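Local coordinates for uncharacterized protein lp_2219 (Lactobacillus plantarum, PDB 3HFQ) that is of unknown function but belongs to the seven-bladed beta-propeller lactonase family, so it may open a sugar lactone, though no substrate has been established, at residues D57-E62 with L78-A83; L207-A212 with A238-A243; N309-A314 with L322-K327. The protein carries 1 engineered substitution. All blocks are in the same frame, centred on the assembly; numbering follows the deposited sequence.

Contact 1: D57-E62 with L78-A83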
loop_
_atom_site.group_PDB
_atom_site.type_symbol
_atom_site.label_atom_id
_atom_site.label_comp_id
_atom_site.label_asym_id
_atom_site.label_seq_id
_atom_site.Cartn_x
_atom_site.Cartn_y
_atom_site.Cartn_z
ATOM N N ASP A 57 -4.824 7.017 11.741
ATOM C CA ASP A 57 -5.829 7.533 12.651
ATOM C C ASP A 57 -5.871 9.055 12.732
ATOM O O ASP A 57 -4.837 9.722 12.714
ATOM C CB ASP A 57 -5.567 6.914 14.031
ATOM C CG ASP A 57 -6.491 7.437 15.104
ATOM O OD1 ASP A 57 -7.695 7.620 14.829
ATOM O OD2 ASP A 57 -6.007 7.646 16.236
ATOM N N LYS A 58 -7.083 9.596 12.800
ATOM C CA LYS A 58 -7.273 11.034 12.911
ATOM C C LYS A 58 -8.058 11.309 14.175
ATOM O O LYS A 58 -9.149 10.774 14.378
ATOM C CB LYS A 58 -8.034 11.588 11.705
ATOM C CG LYS A 58 -8.219 13.105 11.730
ATOM C CD LYS A 58 -8.811 13.616 10.420
ATOM C CE LYS A 58 -8.851 15.141 10.378
ATOM N NZ LYS A 58 -9.358 15.657 9.075
ATOM N N GLU A 59 -7.491 12.142 15.030
ATOM C CA GLU A 59 -8.137 12.494 16.275
ATOM C C GLU A 59 -8.131 14.019 16.274
ATOM O O GLU A 59 -7.194 14.651 16.761
ATOM C CB GLU A 59 -7.327 11.903 17.441
ATOM C CG GLU A 59 -7.095 10.367 17.378
ATOM C CD GLU A 59 -8.243 9.548 17.967
ATOM O OE1 GLU A 59 -9.067 10.133 18.700
ATOM O OE2 GLU A 59 -8.315 8.319 17.718
ATOM N N ASP A 60 -9.171 14.596 15.673
ATOM C CA ASP A 60 -9.329 16.046 15.566
ATOM C C ASP A 60 -8.241 16.650 14.695
ATOM O O ASP A 60 -8.049 16.254 13.539
ATOM C CB ASP A 60 -9.286 16.680 16.943
ATOM N N ASP A 61 -7.539 17.624 15.270
ATOM C CA ASP A 61 -6.452 18.296 14.587
ATOM C C ASP A 61 -5.145 17.545 14.784
ATOM O O ASP A 61 -4.067 18.082 14.538
ATOM C CB ASP A 61 -6.320 19.762 15.052
ATOM C CG ASP A 61 -6.258 19.920 16.572
ATOM O OD1 ASP A 61 -6.423 18.929 17.317
ATOM O OD2 ASP A 61 -6.052 21.072 17.021
ATOM N N GLU A 62 -5.246 16.299 15.235
ATOM C CA GLU A 62 -4.064 15.469 15.423
ATOM C C GLU A 62 -4.217 14.213 14.579
ATOM O O GLU A 62 -5.332 13.793 14.268
ATOM C CB GLU A 62 -3.879 15.080 16.893
ATOM C CG GLU A 62 -3.432 16.221 17.795
ATOM C CD GLU A 62 -2.985 15.733 19.158
ATOM O OE1 GLU A 62 -3.838 15.235 19.923
ATOM O OE2 GLU A 62 -1.779 15.835 19.458
ATOM N N LEU A 78 -6.113 -0.523 21.855
ATOM C CA LEU A 78 -5.027 -0.612 22.821
ATOM C C LEU A 78 -4.587 0.803 23.181
ATOM O O LEU A 78 -4.601 1.187 24.348
ATOM C CB LEU A 78 -3.865 -1.421 22.236
ATOM C CG LEU A 78 -4.213 -2.888 21.946
ATOM C CD1 LEU A 78 -3.136 -3.521 21.070
ATOM C CD2 LEU A 78 -4.365 -3.649 23.260
ATOM N N ASN A 79 -4.213 1.585 22.173
ATOM C CA ASN A 79 -3.803 2.968 22.395
ATOM C C ASN A 79 -3.571 3.630 21.046
ATOM O O ASN A 79 -3.758 3.000 20.003
ATOM C CB ASN A 79 -2.529 3.031 23.262
ATOM C CG ASN A 79 -1.245 2.874 22.460
ATOM O OD1 ASN A 79 -1.143 2.025 21.572
ATOM N ND2 ASN A 79 -0.246 3.685 22.790
ATOM N N THR A 80 -3.208 4.908 21.064
ATOM C CA THR A 80 -2.927 5.626 19.829
ATOM C C THR A 80 -1.716 6.510 20.055
ATOM O O THR A 80 -1.414 6.883 21.189
ATOM C CB THR A 80 -4.108 6.535 19.384
ATOM O OG1 THR A 80 -4.223 7.652 20.275
ATOM C CG2 THR A 80 -5.417 5.757 19.378
ATOM N N VAL A 81 -1.014 6.821 18.974
ATOM C CA VAL A 81 0.145 7.698 19.028
ATOM C C VAL A 81 -0.137 8.755 17.976
ATOM O O VAL A 81 -0.020 8.497 16.780
ATOM C CB VAL A 81 1.444 6.956 18.671
ATOM C CG1 VAL A 81 2.603 7.938 18.619
ATOM C CG2 VAL A 81 1.718 5.867 19.703
ATOM N N VAL A 82 -0.532 9.941 18.425
ATOM C CA VAL A 82 -0.858 11.016 17.508
ATOM C C VAL A 82 -0.086 12.285 17.821
ATOM O O VAL A 82 0.482 12.433 18.903
ATOM C CB VAL A 82 -2.369 11.326 17.546
ATOM C CG1 VAL A 82 -3.159 10.114 17.056
ATOM C CG2 VAL A 82 -2.789 11.690 18.961
ATOM N N ALA A 83 -0.071 13.199 16.859
ATOM C CA ALA A 83 0.627 14.465 17.014
ATOM C C ALA A 83 -0.087 15.522 16.188
ATOM O O ALA A 83 -0.762 15.205 15.210
ATOM C CB ALA A 83 2.071 14.328 16.544
#
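The carbonyl oxygen of A83 is met by several atoms of E62: E62 CA lies 3.3 Å from A83 O in a weak CA-H...O contact, bent to 127° at the hydrogen, and E62 CB stands 3.5 Å from that same O. From there the glutamate chain runs out beside A83, and OE2 comes within 3.7 Å of A83 CA. A83 meets E62 through its backbone while its methyl points away, so the contact hardly depends on the alanine side chain.

V82 supplies the apolar part of the contact: one methyl meets D57 and E59, the other E62. CG1 touches E59 CG at 4.0 Å and also lies beside D57 OD2, while CG2 is 3.8 Å from E62 OE1. Both glutamates cross the valine at about a right angle, E59 offering its CG and E62 its CD and OE1. T80, two residues earlier and on the same side of the strand, rests its methyl CG2 3.7 Å from D57 OD2. With CG anti to the backbone N (chi1 176°), the D57 carboxylate is carried out from the backbone, and its OD2 faces the methyl.

Within 57-62, D57 OD2 lies only 2.8 Å from E59 OE2; two acceptors so close would repel if both were charged, so their ionisation may be shifted. A type II' turn from E59 to E62 closes this hairpin, with E59 N bonded to E62 O and E62 N to E59 O.

Strand 62-71 runs between strands 52-59 and 74-84 in this four-stranded blade. E62 opens that middle strand and so lies directly beside A83, while D57 and E59 reach from the strand beyond; A66, a small residue, is touched by both D57 and T80. V81 points away, onto L121 and L123 of strand 121-128 in the next blade.

Contact 2: L207-A212 with A238-A243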
loop_
_atom_site.group_PDB
_atom_site.type_symbol
_atom_site.label_atom_id
_atom_site.label_comp_id
_atom_site.label_asym_id
_atom_site.label_seq_id
_atom_site.Cartn_x
_atom_site.Cartn_y
_atom_site.Cartn_z
ATOM N N LEU A 207 2.159 9.937 -10.450
ATOM C CA LEU A 207 1.964 11.085 -11.328
ATOM C C LEU A 207 2.229 10.879 -12.818
ATOM O O LEU A 207 1.625 11.555 -13.654
ATOM C CB LEU A 207 2.800 12.258 -10.807
ATOM C CG LEU A 207 2.624 12.558 -9.312
ATOM C CD1 LEU A 207 3.563 13.683 -8.897
ATOM C CD2 LEU A 207 1.172 12.934 -9.014
ATOM N N SER A 208 3.115 9.950 -13.155
ATOM C CA SER A 208 3.446 9.695 -14.554
ATOM C C SER A 208 2.801 8.424 -15.102
ATOM O O SER A 208 2.980 8.090 -16.275
ATOM C CB SER A 208 4.962 9.597 -14.710
ATOM O OG SER A 208 5.475 8.553 -13.896
ATOM N N SER A 209 2.048 7.723 -14.261
ATOM C CA SER A 209 1.400 6.479 -14.673
ATOM C C SER A 209 2.421 5.541 -15.312
ATOM O O SER A 209 2.244 5.086 -16.441
ATOM C CB SER A 209 0.269 6.765 -15.665
ATOM O OG SER A 209 -0.791 7.459 -15.028
ATOM N N GLN A 210 3.485 5.255 -14.570
ATOM C CA GLN A 210 4.554 4.383 -15.045
ATOM C C GLN A 210 5.035 3.446 -13.948
ATOM O O GLN A 210 4.739 3.640 -12.770
ATOM C CB GLN A 210 5.759 5.215 -15.496
ATOM C CG GLN A 210 5.518 6.145 -16.660
ATOM C CD GLN A 210 6.742 6.985 -16.979
ATOM O OE1 GLN A 210 7.241 7.721 -16.129
ATOM N NE2 GLN A 210 7.229 6.879 -18.208
ATOM N N ILE A 211 5.779 2.420 -14.346
ATOM C CA ILE A 211 6.370 1.500 -13.388
ATOM C C ILE A 211 7.842 1.406 -13.751
ATOM O O ILE A 211 8.193 1.223 -14.916
ATOM C CB ILE A 211 5.773 0.075 -13.444
ATOM C CG1 ILE A 211 4.324 0.086 -12.951
ATOM C CG2 ILE A 211 6.605 -0.863 -12.550
ATOM C CD1 ILE A 211 3.657 -1.287 -12.976
ATOM N N ALA A 212 8.704 1.554 -12.756
ATOM C CA ALA A 212 10.133 1.460 -12.983
ATOM C C ALA A 212 10.622 0.136 -12.416
ATOM O O ALA A 212 10.289 -0.216 -11.282
ATOM C CB ALA A 212 10.849 2.618 -12.296
ATOM N N ALA A 238 -6.403 11.844 -20.254
ATOM C CA ALA A 238 -7.127 12.346 -19.088
ATOM C C ALA A 238 -6.363 12.028 -17.805
ATOM O O ALA A 238 -5.360 11.321 -17.833
ATOM C CB ALA A 238 -8.528 11.738 -19.035
ATOM N N HIS A 239 -6.846 12.550 -16.682
ATOM C CA HIS A 239 -6.197 12.331 -15.392
ATOM C C HIS A 239 -6.063 10.861 -15.015
ATOM O O HIS A 239 -6.988 10.072 -15.184
ATOM C CB HIS A 239 -6.961 13.070 -14.281
ATOM C CG HIS A 239 -6.448 12.792 -12.896
ATOM N ND1 HIS A 239 -6.734 11.631 -12.212
ATOM C CD2 HIS A 239 -5.661 13.530 -12.075
ATOM C CE1 HIS A 239 -6.146 11.663 -11.027
ATOM N NE2 HIS A 239 -5.490 12.802 -10.920
ATOM N N ASN A 240 -4.883 10.495 -14.530
ATOM C CA ASN A 240 -4.647 9.140 -14.074
ATOM C C ASN A 240 -3.526 9.147 -13.063
ATOM O O ASN A 240 -2.482 9.771 -13.274
ATOM C CB ASN A 240 -4.265 8.185 -15.204
ATOM C CG ASN A 240 -4.266 6.732 -14.744
ATOM O OD1 ASN A 240 -5.324 6.120 -14.601
ATOM N ND2 ASN A 240 -3.085 6.186 -14.477
ATOM N N GLY A 241 -3.759 8.456 -11.957
ATOM C CA GLY A 241 -2.755 8.356 -10.920
ATOM C C GLY A 241 -2.626 6.898 -10.530
ATOM O O GLY A 241 -3.568 6.317 -10.002
ATOM N N ALA A 242 -1.479 6.289 -10.812
ATOM C CA ALA A 242 -1.279 4.892 -10.440
ATOM C C ALA A 242 -1.286 4.868 -8.911
ATOM O O ALA A 242 -0.947 5.867 -8.278
ATOM C CB ALA A 242 0.048 4.383 -10.991
ATOM N N ALA A 243 -1.671 3.746 -8.312
ATOM C CA ALA A 243 -1.735 3.683 -6.854
ATOM C C ALA A 243 -1.028 2.496 -6.207
ATOM O O ALA A 243 0.136 2.594 -5.815
ATOM C CB ALA A 243 -3.201 3.724 -6.402
HETATM O O HOH W 1 -0.302 10.249 -15.073
#
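S209 and N240 face each other around one water, and the hydrogen bonds of that water are the clearest polar link of the contact. It donates to L207 O at 2.7 Å and to N240 O at 2.9 Å, and it accepts the hydroxyl proton of S209 OG at 2.8 Å. Both of its hydrogens are thus spent on backbone carbonyls, one from each segment, and the serine supplies a donor. Serine suits the place: it is short enough to leave room for the water, and its OG, anti to the carbonyl carbon (chi1 -67°), lies on the side of the water.

The backbones run near each other without bonding directly. The nearest backbone nitrogens, G241 N and A242 N, are still 4.4 Å from S209 OG. CA of S209 is 5.3 Å from CA of A242, and CA of L207 is 5.5 Å from CA of G241. G241 has no side chain and A242 only a methyl, so little stands between the backbones; L207 meets this side with its backbone, its own side chain pointing away.

Backbone shape sets the serine in position. S209 takes a left-handed conformation (phi 51°, psi 55°) and, with Q210, faces G205 in a G1 beta bulge where the turn enters strand 210-217. In 238-243, G241 O and A242 O are bonded by the guanidinium of R259, and the backbone of A242 is bonded to that of E206.

The contact joins two consecutive blades: the turn between strands 200-205 and 210-217 of one meets the entry to strand 241-247, the first strand of the next, which runs beside strand 253-259.

Contact 3: N309-A314 with L322-K327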
loop_
_atom_site.group_PDB
_atom_site.type_symbol
_atom_site.label_atom_id
_atom_site.label_comp_id
_atom_site.label_asym_id
_atom_site.label_seq_id
_atom_site.Cartn_x
_atom_site.Cartn_y
_atom_site.Cartn_z
ATOM N N ASN A 309 -17.586 0.893 -3.691
ATOM C CA ASN A 309 -17.797 -0.513 -4.009
ATOM C C ASN A 309 -16.512 -1.299 -4.186
ATOM O O ASN A 309 -15.478 -0.752 -4.554
ATOM C CB ASN A 309 -18.680 -0.671 -5.258
ATOM C CG ASN A 309 -18.314 0.291 -6.378
ATOM O OD1 ASN A 309 -17.276 0.951 -6.346
ATOM N ND2 ASN A 309 -19.175 0.363 -7.390
ATOM N N ALA A 310 -16.594 -2.591 -3.893
ATOM C CA ALA A 310 -15.458 -3.486 -4.022
ATOM C C ALA A 310 -15.787 -4.457 -5.147
ATOM O O ALA A 310 -16.960 -4.712 -5.434
ATOM C CB ALA A 310 -15.229 -4.239 -2.716
ATOM N N THR A 311 -14.753 -4.991 -5.780
ATOM C CA THR A 311 -14.931 -5.918 -6.890
ATOM C C THR A 311 -14.080 -7.159 -6.683
ATOM O O THR A 311 -12.932 -7.069 -6.238
ATOM C CB THR A 311 -14.535 -5.251 -8.221
ATOM O OG1 THR A 311 -15.297 -4.049 -8.394
ATOM C CG2 THR A 311 -14.800 -6.184 -9.397
ATOM N N LEU A 312 -14.650 -8.316 -7.003
ATOM C CA LEU A 312 -13.953 -9.589 -6.858
ATOM C C LEU A 312 -13.630 -10.183 -8.222
ATOM O O LEU A 312 -14.496 -10.246 -9.097
ATOM C CB LEU A 312 -14.816 -10.590 -6.077
ATOM C CG LEU A 312 -14.251 -12.013 -5.985
ATOM C CD1 LEU A 312 -13.007 -12.017 -5.108
ATOM C CD2 LEU A 312 -15.294 -12.958 -5.410
ATOM N N TYR A 313 -12.383 -10.615 -8.391
ATOM C CA TYR A 313 -11.938 -11.242 -9.634
ATOM C C TYR A 313 -11.409 -12.629 -9.352
ATOM O O TYR A 313 -10.947 -12.920 -8.250
ATOM C CB TYR A 313 -10.759 -10.507 -10.280
ATOM C CG TYR A 313 -10.950 -9.057 -10.591
ATOM C CD1 TYR A 313 -10.507 -8.077 -9.707
ATOM C CD2 TYR A 313 -11.499 -8.655 -11.810
ATOM C CE1 TYR A 313 -10.608 -6.731 -10.021
ATOM C CE2 TYR A 313 -11.608 -7.310 -12.134
ATOM C CZ TYR A 313 -11.149 -6.355 -11.238
ATOM O OH TYR A 313 -11.217 -5.022 -11.556
ATOM N N ALA A 314 -11.466 -13.477 -10.370
ATOM C CA ALA A 314 -10.902 -14.802 -10.278
ATOM C C ALA A 314 -9.560 -14.554 -10.962
ATOM O O ALA A 314 -9.479 -13.741 -11.883
ATOM C CB ALA A 314 -11.726 -15.798 -11.081
ATOM N N LEU A 322 -6.985 -11.913 -15.085
ATOM C CA LEU A 322 -8.164 -11.795 -14.237
ATOM C C LEU A 322 -9.483 -11.786 -15.006
ATOM O O LEU A 322 -9.527 -11.466 -16.194
ATOM C CB LEU A 322 -8.064 -10.503 -13.414
ATOM C CG LEU A 322 -6.722 -10.206 -12.728
ATOM C CD1 LEU A 322 -6.764 -8.812 -12.100
ATOM C CD2 LEU A 322 -6.423 -11.267 -11.680
ATOM N N SER A 323 -10.557 -12.142 -14.311
ATOM C CA SER A 323 -11.891 -12.137 -14.897
ATOM C C SER A 323 -12.882 -11.802 -13.789
ATOM O O SER A 323 -12.781 -12.312 -12.670
ATOM C CB SER A 323 -12.227 -13.493 -15.537
ATOM O OG SER A 323 -12.316 -14.524 -14.574
ATOM N N LEU A 324 -13.828 -10.926 -14.109
ATOM C CA LEU A 324 -14.836 -10.484 -13.154
ATOM C C LEU A 324 -15.713 -11.597 -12.585
ATOM O O LEU A 324 -16.180 -12.470 -13.314
ATOM C CB LEU A 324 -15.730 -9.426 -13.810
ATOM C CG LEU A 324 -16.856 -8.817 -12.972
ATOM C CD1 LEU A 324 -16.268 -8.110 -11.762
ATOM C CD2 LEU A 324 -17.658 -7.839 -13.821
ATOM N N LEU A 325 -15.938 -11.550 -11.273
ATOM C CA LEU A 325 -16.793 -12.524 -10.599
ATOM C C LEU A 325 -17.967 -11.805 -9.951
ATOM O O LEU A 325 -19.120 -12.210 -10.099
ATOM C CB LEU A 325 -16.016 -13.290 -9.521
ATOM C CG LEU A 325 -15.098 -14.424 -9.980
ATOM C CD1 LEU A 325 -14.394 -15.020 -8.765
ATOM C CD2 LEU A 325 -15.919 -15.499 -10.700
ATOM N N GLN A 326 -17.672 -10.729 -9.230
ATOM C CA GLN A 326 -18.724 -9.973 -8.561
ATOM C C GLN A 326 -18.322 -8.515 -8.400
ATOM O O GLN A 326 -17.155 -8.201 -8.157
ATOM C CB GLN A 326 -19.019 -10.589 -7.190
ATOM C CG GLN A 326 -20.154 -9.919 -6.418
ATOM C CD GLN A 326 -20.363 -10.544 -5.050
ATOM O OE1 GLN A 326 -19.558 -11.358 -4.598
ATOM N NE2 GLN A 326 -21.445 -10.156 -4.379
ATOM N N LYS A 327 -19.296 -7.627 -8.548
ATOM C CA LYS A 327 -19.049 -6.199 -8.410
ATOM C C LYS A 327 -20.119 -5.577 -7.529
ATOM O O LYS A 327 -21.065 -6.242 -7.104
ATOM C CB LYS A 327 -19.060 -5.512 -9.780
ATOM C CG LYS A 327 -20.413 -5.534 -10.495
ATOM C CD LYS A 327 -20.364 -4.748 -11.805
ATOM C CE LYS A 327 -21.716 -4.751 -12.519
ATOM N NZ LYS A 327 -21.687 -3.941 -13.773
#
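A classic beta bulge in the hairpin of strands 309-315 and 322-330 sets L325 and Q326 together opposite L312. L312 O accepts from both, L325 N at 2.9 Å and Q326 N at 3.2 Å, while L312 N returns a nearly straight bond (172°) to Q326 O at 2.8 Å. Beyond the bulge A314 N binds S323 O at 2.9 Å, and S323 N binds A314 O.

Leucines suit the side where L312 and L325 meet: CD2 of L312 lies 4.0 Å from CD1 of L325, and that CD1 also rests 3.6 Å from A314 CB, an alanine leaving it room. The L312 side chain also touches L30 of strand 29-38, in the adjoining blade. An alanine in place of L312 would probably open a gap beside L325 and leave L30 less well packed. On the other side the Y313 ring has T311 CG2 4.1 Å above one face, toward the rim, and S323 C at its edge; its OH is bonded to S282 O. T311 CG2 is pressed tightly against L324 CD1.

The hairpin forms the outer two strands of a four-stranded antiparallel blade, the repeating unit of the beta-propeller fold; the bulge is a local irregularity in it.

Overall arrangement
All three contacts lie in one ring of antiparallel blades, in series along the chain and with none touching another. Contact 2 is the buried one; contact 1 is at the surface, and contact 3 is partly buried. Contacts 1 and 3 each stay within a single blade, whereas contact 2 bridges consecutive blades. Their chemistry follows: contact 3, between adjacent strands, rests on backbone hydrogen bonds and apolar packing; contact 1, partly between neighbouring strands and partly across one, relies on side chains of glutamate, aspartate, threonine and valine; contact 2 is linked through a shared water at a serine. Contacts 2 and 3 have centres about 22 Å apart; the centre of contact 1 is about 31 and 34 Å from theirs.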